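Local coordinates for transcription antitermination protein NusB (Aquifex aeolicus, PDB 3R2C) that probably binds the boxA sequence of ribosomal RNA operons and takes part in transcription antitermination, allowing rRNA genes to be transcribed, at residues M1-L13 and E99-V111. Sequence-based numbering, arbitrary orientation.
Sequences MRYRKGARDTAFL and EPGRVFIDIVDLV. With nucleotides of chain E.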
loop_
_atom_site.group_PDB
_atom_site.type_symbol
_atom_site.label_atom_id
_atom_site.label_comp_id
_atom_site.label_asym_id
_atom_site.label_seq_id
_atom_site.Cartn_x
_atom_site.Cartn_y
_atom_site.Cartn_z
ATOM N N MET A 1 11.060 14.654 -14.051
ATOM C CA MET A 1 9.941 15.634 -13.942
ATOM C C MET A 1 9.175 15.436 -12.623
ATOM O O MET A 1 8.678 14.343 -12.322
ATOM C CB MET A 1 9.025 15.525 -15.164
ATOM C CG MET A 1 8.850 14.114 -15.715
ATOM S SD MET A 1 9.101 14.054 -17.504
ATOM C CE MET A 1 10.697 13.238 -17.616
ATOM N N ARG A 2 9.088 16.497 -11.831
ATOM C CA ARG A 2 8.668 16.360 -10.436
ATOM C C ARG A 2 7.208 15.896 -10.198
ATOM O O ARG A 2 6.905 15.315 -9.149
ATOM C CB ARG A 2 8.956 17.651 -9.659
ATOM C CG ARG A 2 8.770 17.472 -8.169
ATOM C CD ARG A 2 9.581 18.428 -7.279
ATOM N NE ARG A 2 9.540 17.897 -5.918
ATOM C CZ ARG A 2 10.560 17.311 -5.296
ATOM N NH1 ARG A 2 11.751 17.218 -5.887
ATOM N NH2 ARG A 2 10.378 16.812 -4.073
ATOM N N TYR A 3 6.302 16.150 -11.138
ATOM C CA TYR A 3 4.922 15.678 -10.978
ATOM C C TYR A 3 4.859 14.146 -10.817
ATOM O O TYR A 3 3.904 13.621 -10.260
ATOM C CB TYR A 3 4.052 16.089 -12.165
ATOM C CG TYR A 3 4.341 15.296 -13.411
ATOM C CD1 TYR A 3 5.308 15.717 -14.311
ATOM C CD2 TYR A 3 3.656 14.119 -13.689
ATOM C CE1 TYR A 3 5.591 14.994 -15.445
ATOM C CE2 TYR A 3 3.938 13.391 -14.830
ATOM C CZ TYR A 3 4.905 13.840 -15.706
ATOM O OH TYR A 3 5.187 13.123 -16.849
ATOM N N ARG A 4 5.876 13.440 -11.294
ATOM C CA ARG A 4 5.903 11.980 -11.123
ATOM C C ARG A 4 6.043 11.525 -9.664
ATOM O O ARG A 4 5.698 10.392 -9.340
ATOM C CB ARG A 4 7.011 11.359 -11.969
ATOM C CG ARG A 4 6.718 11.424 -13.460
ATOM C CD ARG A 4 7.876 10.894 -14.252
ATOM N NE ARG A 4 7.572 10.818 -15.676
ATOM C CZ ARG A 4 8.404 10.324 -16.589
ATOM N NH1 ARG A 4 9.594 9.863 -16.222
ATOM N NH2 ARG A 4 8.047 10.286 -17.865
ATOM N N LYS A 5 6.558 12.385 -8.783
ATOM C CA LYS A 5 6.601 12.048 -7.362
ATOM C C LYS A 5 5.179 11.862 -6.830
ATOM O O LYS A 5 4.877 10.874 -6.155
ATOM C CB LYS A 5 7.318 13.128 -6.551
ATOM C CG LYS A 5 7.516 12.783 -5.084
ATOM C CD LYS A 5 8.377 13.869 -4.384
ATOM C CE LYS A 5 8.553 13.597 -2.883
ATOM N NZ LYS A 5 9.390 12.376 -2.643
ATOM N N GLY A 6 4.305 12.817 -7.127
ATOM C CA GLY A 6 2.911 12.706 -6.733
ATOM C C GLY A 6 2.232 11.505 -7.379
ATOM O O GLY A 6 1.411 10.837 -6.753
ATOM N N ALA A 7 2.572 11.220 -8.629
ATOM C CA ALA A 7 1.946 10.094 -9.340
ATOM C C ALA A 7 2.336 8.759 -8.700
ATOM O O ALA A 7 1.524 7.836 -8.627
ATOM C CB ALA A 7 2.347 10.110 -10.803
ATOM N N ARG A 8 3.579 8.665 -8.239
ATOM C CA ARG A 8 4.045 7.475 -7.522
ATOM C C ARG A 8 3.320 7.305 -6.186
ATOM O O ARG A 8 2.998 6.182 -5.790
ATOM C CB ARG A 8 5.559 7.546 -7.313
ATOM C CG ARG A 8 6.310 7.357 -8.619
ATOM C CD ARG A 8 7.798 7.722 -8.511
ATOM N NE ARG A 8 8.414 7.717 -9.840
ATOM C CZ ARG A 8 9.144 8.708 -10.344
ATOM N NH1 ARG A 8 9.413 9.796 -9.612
ATOM N NH2 ARG A 8 9.629 8.605 -11.573
ATOM N N ASP A 9 3.050 8.406 -5.491
ATOM C CA ASP A 9 2.247 8.315 -4.274
ATOM C C ASP A 9 0.829 7.787 -4.577
ATOM O O ASP A 9 0.317 6.899 -3.885
ATOM C CB ASP A 9 2.166 9.670 -3.566
ATOM C CG ASP A 9 1.212 9.640 -2.367
ATOM O OD1 ASP A 9 1.609 9.124 -1.301
ATOM O OD2 ASP A 9 0.059 10.113 -2.490
ATOM N N THR A 10 0.199 8.315 -5.620
ATOM C CA THR A 10 -1.123 7.825 -6.018
ATOM C C THR A 10 -1.092 6.332 -6.316
ATOM O O THR A 10 -1.932 5.572 -5.828
ATOM C CB THR A 10 -1.631 8.578 -7.259
ATOM O OG1 THR A 10 -1.781 9.964 -6.928
ATOM C CG2 THR A 10 -2.961 8.014 -7.739
ATOM N N ALA A 11 -0.122 5.915 -7.125
ATOM C CA ALA A 11 -0.023 4.528 -7.548
ATOM C C ALA A 11 0.244 3.621 -6.343
ATOM O O ALA A 11 -0.354 2.543 -6.224
ATOM C CB ALA A 11 1.090 4.368 -8.587
ATOM N N PHE A 12 1.132 4.057 -5.446
ATOM C CA PHE A 12 1.391 3.286 -4.226
ATOM C C PHE A 12 0.108 3.089 -3.399
ATOM O O PHE A 12 -0.182 1.976 -2.932
ATOM C CB PHE A 12 2.445 3.957 -3.342
ATOM C CG PHE A 12 2.463 3.407 -1.947
ATOM C CD1 PHE A 12 3.147 2.238 -1.668
ATOM C CD2 PHE A 12 1.770 4.049 -0.920
ATOM C CE1 PHE A 12 3.144 1.703 -0.377
ATOM C CE2 PHE A 12 1.762 3.529 0.360
ATOM C CZ PHE A 12 2.450 2.343 0.632
ATOM N N LEU A 13 -0.657 4.162 -3.223
ATOM C CA LEU A 13 -1.887 4.095 -2.439
ATOM C C LEU A 13 -2.857 3.099 -3.055
ATOM O O LEU A 13 -3.550 2.365 -2.335
ATOM C CB LEU A 13 -2.551 5.478 -2.325
ATOM C CG LEU A 13 -1.716 6.494 -1.526
ATOM C CD1 LEU A 13 -2.413 7.848 -1.417
ATOM C CD2 LEU A 13 -1.390 5.959 -0.128
ATOM N N GLU A 99 15.279 7.455 -15.437
ATOM C CA GLU A 99 15.730 8.235 -14.281
ATOM C C GLU A 99 15.667 7.388 -13.010
ATOM O O GLU A 99 14.936 7.715 -12.078
ATOM C CB GLU A 99 14.890 9.514 -14.131
ATOM C CG GLU A 99 13.385 9.290 -13.966
ATOM C CD GLU A 99 12.606 10.602 -13.835
ATOM O OE1 GLU A 99 13.102 11.650 -14.310
ATOM O OE2 GLU A 99 11.498 10.588 -13.251
ATOM N N PRO A 100 16.442 6.290 -12.970
ATOM C CA PRO A 100 16.258 5.301 -11.898
ATOM C C PRO A 100 16.507 5.877 -10.511
ATOM O O PRO A 100 15.797 5.522 -9.574
ATOM C CB PRO A 100 17.281 4.208 -12.242
ATOM C CG PRO A 100 18.278 4.882 -13.161
ATOM C CD PRO A 100 17.459 5.855 -13.946
ATOM N N GLY A 101 17.473 6.780 -10.379
ATOM C CA GLY A 101 17.782 7.331 -9.073
ATOM C C GLY A 101 16.597 8.069 -8.498
ATOM O O GLY A 101 16.389 8.062 -7.292
ATOM N N ARG A 102 15.805 8.711 -9.351
ATOM C CA ARG A 102 14.643 9.443 -8.860
ATOM C C ARG A 102 13.547 8.488 -8.442
ATOM O O ARG A 102 12.802 8.766 -7.512
ATOM C CB ARG A 102 14.111 10.397 -9.913
ATOM C CG ARG A 102 14.919 11.664 -10.007
ATOM C CD ARG A 102 14.525 12.464 -11.219
ATOM N NE ARG A 102 15.316 13.685 -11.327
ATOM C CZ ARG A 102 15.427 14.399 -12.438
ATOM N NH1 ARG A 102 14.811 14.008 -13.543
ATOM N NH2 ARG A 102 16.161 15.499 -12.444
ATOM N N VAL A 103 13.448 7.361 -9.132
ATOM C CA VAL A 103 12.493 6.339 -8.728
ATOM C C VAL A 103 12.825 5.858 -7.317
ATOM O O VAL A 103 11.946 5.783 -6.463
ATOM C CB VAL A 103 12.481 5.147 -9.708
ATOM C CG1 VAL A 103 11.571 4.040 -9.184
ATOM C CG2 VAL A 103 12.031 5.612 -11.090
ATOM N N PHE A 104 14.093 5.534 -7.083
ATOM C CA PHE A 104 14.537 5.062 -5.777
ATOM C C PHE A 104 14.211 6.087 -4.705
ATOM O O PHE A 104 13.715 5.745 -3.633
ATOM C CB PHE A 104 16.056 4.812 -5.758
ATOM C CG PHE A 104 16.469 3.405 -6.151
ATOM C CD1 PHE A 104 16.775 3.095 -7.468
ATOM C CD2 PHE A 104 16.606 2.407 -5.188
ATOM C CE1 PHE A 104 17.170 1.811 -7.827
ATOM C CE2 PHE A 104 17.011 1.117 -5.547
ATOM C CZ PHE A 104 17.294 0.824 -6.863
ATOM N N ILE A 105 14.537 7.346 -4.976
ATOM C CA ILE A 105 14.347 8.380 -3.981
ATOM C C ILE A 105 12.874 8.475 -3.576
ATOM O O ILE A 105 12.561 8.484 -2.388
ATOM C CB ILE A 105 14.855 9.742 -4.480
ATOM C CG1 ILE A 105 16.378 9.799 -4.357
ATOM C CG2 ILE A 105 14.219 10.891 -3.678
ATOM C CD1 ILE A 105 17.007 10.878 -5.201
ATOM N N ASP A 106 11.972 8.529 -4.553
ATOM C CA ASP A 106 10.542 8.636 -4.240
ATOM C C ASP A 106 9.968 7.366 -3.576
ATOM O O ASP A 106 9.109 7.468 -2.697
ATOM C CB ASP A 106 9.750 9.007 -5.497
ATOM C CG ASP A 106 9.983 10.461 -5.911
ATOM O OD1 ASP A 106 10.441 11.256 -5.058
ATOM O OD2 ASP A 106 9.701 10.809 -7.076
ATOM N N ILE A 107 10.450 6.187 -3.966
ATOM C CA ILE A 107 9.934 4.932 -3.386
ATOM C C ILE A 107 10.308 4.868 -1.907
ATOM O O ILE A 107 9.469 4.575 -1.068
ATOM C CB ILE A 107 10.486 3.664 -4.077
ATOM C CG1 ILE A 107 9.975 3.539 -5.512
ATOM C CG2 ILE A 107 10.110 2.406 -3.290
ATOM C CD1 ILE A 107 8.476 3.504 -5.640
ATOM N N VAL A 108 11.576 5.144 -1.600
ATOM C CA VAL A 108 12.063 5.108 -0.230
ATOM C C VAL A 108 11.439 6.237 0.618
ATOM O O VAL A 108 11.142 6.034 1.796
ATOM C CB VAL A 108 13.629 5.133 -0.209
ATOM C CG1 VAL A 108 14.178 5.236 1.216
ATOM C CG2 VAL A 108 14.178 3.878 -0.904
ATOM N N ASP A 109 11.209 7.408 0.023
ATOM C CA ASP A 109 10.484 8.478 0.723
ATOM C C ASP A 109 9.104 7.988 1.170
ATOM O O ASP A 109 8.666 8.282 2.286
ATOM C CB ASP A 109 10.261 9.711 -0.165
ATOM C CG ASP A 109 11.390 10.732 -0.080
ATOM O OD1 ASP A 109 12.372 10.524 0.659
ATOM O OD2 ASP A 109 11.271 11.777 -0.752
ATOM N N LEU A 110 8.404 7.280 0.284
ATOM C CA LEU A 110 7.068 6.782 0.606
ATOM C C LEU A 110 7.137 5.789 1.751
ATOM O O LEU A 110 6.283 5.784 2.644
ATOM C CB LEU A 110 6.447 6.076 -0.604
ATOM C CG LEU A 110 5.909 6.987 -1.704
ATOM C CD1 LEU A 110 5.817 6.208 -3.013
ATOM C CD2 LEU A 110 4.560 7.572 -1.327
ATOM N N VAL A 111 8.130 4.906 1.698
ATOM C CA VAL A 111 8.260 3.891 2.743
ATOM C C VAL A 111 8.570 4.566 4.082
ATOM O O VAL A 111 8.019 4.208 5.130
ATOM C CB VAL A 111 9.329 2.854 2.392
ATOM C CG1 VAL A 111 9.544 1.897 3.572
ATOM C CG2 VAL A 111 8.907 2.079 1.123
ATOM O "O5'" G E 1 12.974 19.892 -10.849
ATOM C "C5'" G E 1 12.716 20.343 -9.524
ATOM C "C4'" G E 1 13.382 19.462 -8.500
ATOM O "O4'" G E 1 12.747 18.148 -8.512
ATOM C "C3'" G E 1 14.863 19.193 -8.732
ATOM O "O3'" G E 1 15.452 18.905 -7.468
ATOM C "C2'" G E 1 14.809 17.923 -9.585
ATOM O "O2'" G E 1 16.008 17.179 -9.644
ATOM C "C1'" G E 1 13.696 17.163 -8.862
ATOM N N9 G E 1 13.015 16.141 -9.654
ATOM C C8 G E 1 12.725 16.019 -10.996
ATOM N N7 G E 1 12.046 14.924 -11.259
ATOM C C5 G E 1 11.878 14.307 -10.026
ATOM C C6 G E 1 11.239 13.091 -9.638
ATOM O O6 G E 1 10.669 12.279 -10.354
ATOM N N1 G E 1 11.307 12.858 -8.265
ATOM C C2 G E 1 11.932 13.694 -7.376
ATOM N N2 G E 1 11.934 13.350 -6.085
ATOM N N3 G E 1 12.535 14.812 -7.723
ATOM C C4 G E 1 12.470 15.049 -9.043
ATOM P P C E 3 19.560 14.855 -7.762
ATOM O OP1 C E 3 20.657 15.633 -8.381
ATOM O OP2 C E 3 18.158 15.148 -8.165
ATOM O "O5'" C E 3 19.844 13.306 -7.919
ATOM C "C5'" C E 3 19.016 12.364 -7.269
ATOM C "C4'" C E 3 19.066 11.030 -7.955
ATOM O "O4'" C E 3 18.354 11.117 -9.224
ATOM C "C3'" C E 3 20.469 10.526 -8.287
ATOM O "O3'" C E 3 20.483 9.110 -8.173
ATOM C "C2'" C E 3 20.617 10.920 -9.755
ATOM O "O2'" C E 3 21.567 10.163 -10.473
ATOM C "C1'" C E 3 19.202 10.679 -10.263
ATOM N N1 C E 3 18.861 11.411 -11.494
ATOM C C2 C E 3 18.317 10.686 -12.558
ATOM O O2 C E 3 18.124 9.465 -12.427
ATOM N N3 C E 3 18.000 11.337 -13.703
ATOM C C4 C E 3 18.215 12.649 -13.809
ATOM N N4 C E 3 17.882 13.234 -14.964
ATOM C C5 C E 3 18.774 13.411 -12.742
ATOM C C6 C E 3 19.078 12.758 -11.614
ATOM P P G E 2 16.919 19.423 -7.070
ATOM O OP1 G E 2 16.749 20.422 -6.028
ATOM O OP2 G E 2 17.620 19.795 -8.326
ATOM O "O5'" G E 2 17.566 18.111 -6.452
ATOM C "C5'" G E 2 18.773 18.144 -5.711
ATOM C "C4'" G E 2 18.869 16.943 -4.797
ATOM O "O4'" G E 2 17.874 17.046 -3.744
ATOM C "C3'" G E 2 18.567 15.589 -5.442
ATOM O "O3'" G E 2 19.662 15.062 -6.167
ATOM C "C2'" G E 2 18.163 14.732 -4.249
ATOM O "O2'" G E 2 19.305 14.253 -3.556
ATOM C "C1'" G E 2 17.438 15.753 -3.363
ATOM N N9 G E 2 15.968 15.679 -3.512
ATOM C C8 G E 2 15.174 16.367 -4.391
ATOM N N7 G E 2 13.913 16.050 -4.281
ATOM C C5 G E 2 13.871 15.093 -3.278
ATOM C C6 G E 2 12.769 14.385 -2.727
ATOM O O6 G E 2 11.568 14.483 -3.032
ATOM N N1 G E 2 13.169 13.513 -1.718
ATOM C C2 G E 2 14.469 13.332 -1.315
ATOM N N2 G E 2 14.646 12.452 -0.329
ATOM N N3 G E 2 15.508 13.985 -1.828
ATOM C C4 G E 2 15.136 14.846 -2.797
HETATM O O HOH W 1 7.820 9.987 -2.541
#
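The aliphatic chain of K5 lies obliquely over the carboxylate of D106, its CG 3.3 Å from D106 OD1. K5 runs extended from a CG anti to the backbone N (chi1 -175°), then bends at its last torsion, bringing NZ 2.7 Å from D109 OD2 in a salt bridge; a second joins NZ to D106 OD1, met from above the carboxylate plane. D106 OD2 receives R8 NH1 at 2.7 Å on its anti lone pair. The other terminal nitrogen, R8 NH2, forms a salt bridge to E99 OE2 (3.2 Å), which sits almost in the guanidinium plane, while NE pairs with E91. G1 of chain E presents N1 and N2 to the two D106 oxygens and O6 to R8 NH1; G2 of chain E donates N1 and N2 to D109 OD2 and OD1. R102 NH1 forms a salt bridge to E99 OE1 (3.0 Å), and the R102 guanidinium is sandwiched between the bases of G1 and C3 of chain E. With an alanine here, both bases would probably lose the flat cation stacked between them, and E99 OE1 its close charged partner. Farther along the helices, L110 CD1 packs 4.1 Å from F12 CB. Carboxylates reading guanine N-H edges, held by basic side chains from the facing helix, are consistent with a surface suited to boxA-like RNA.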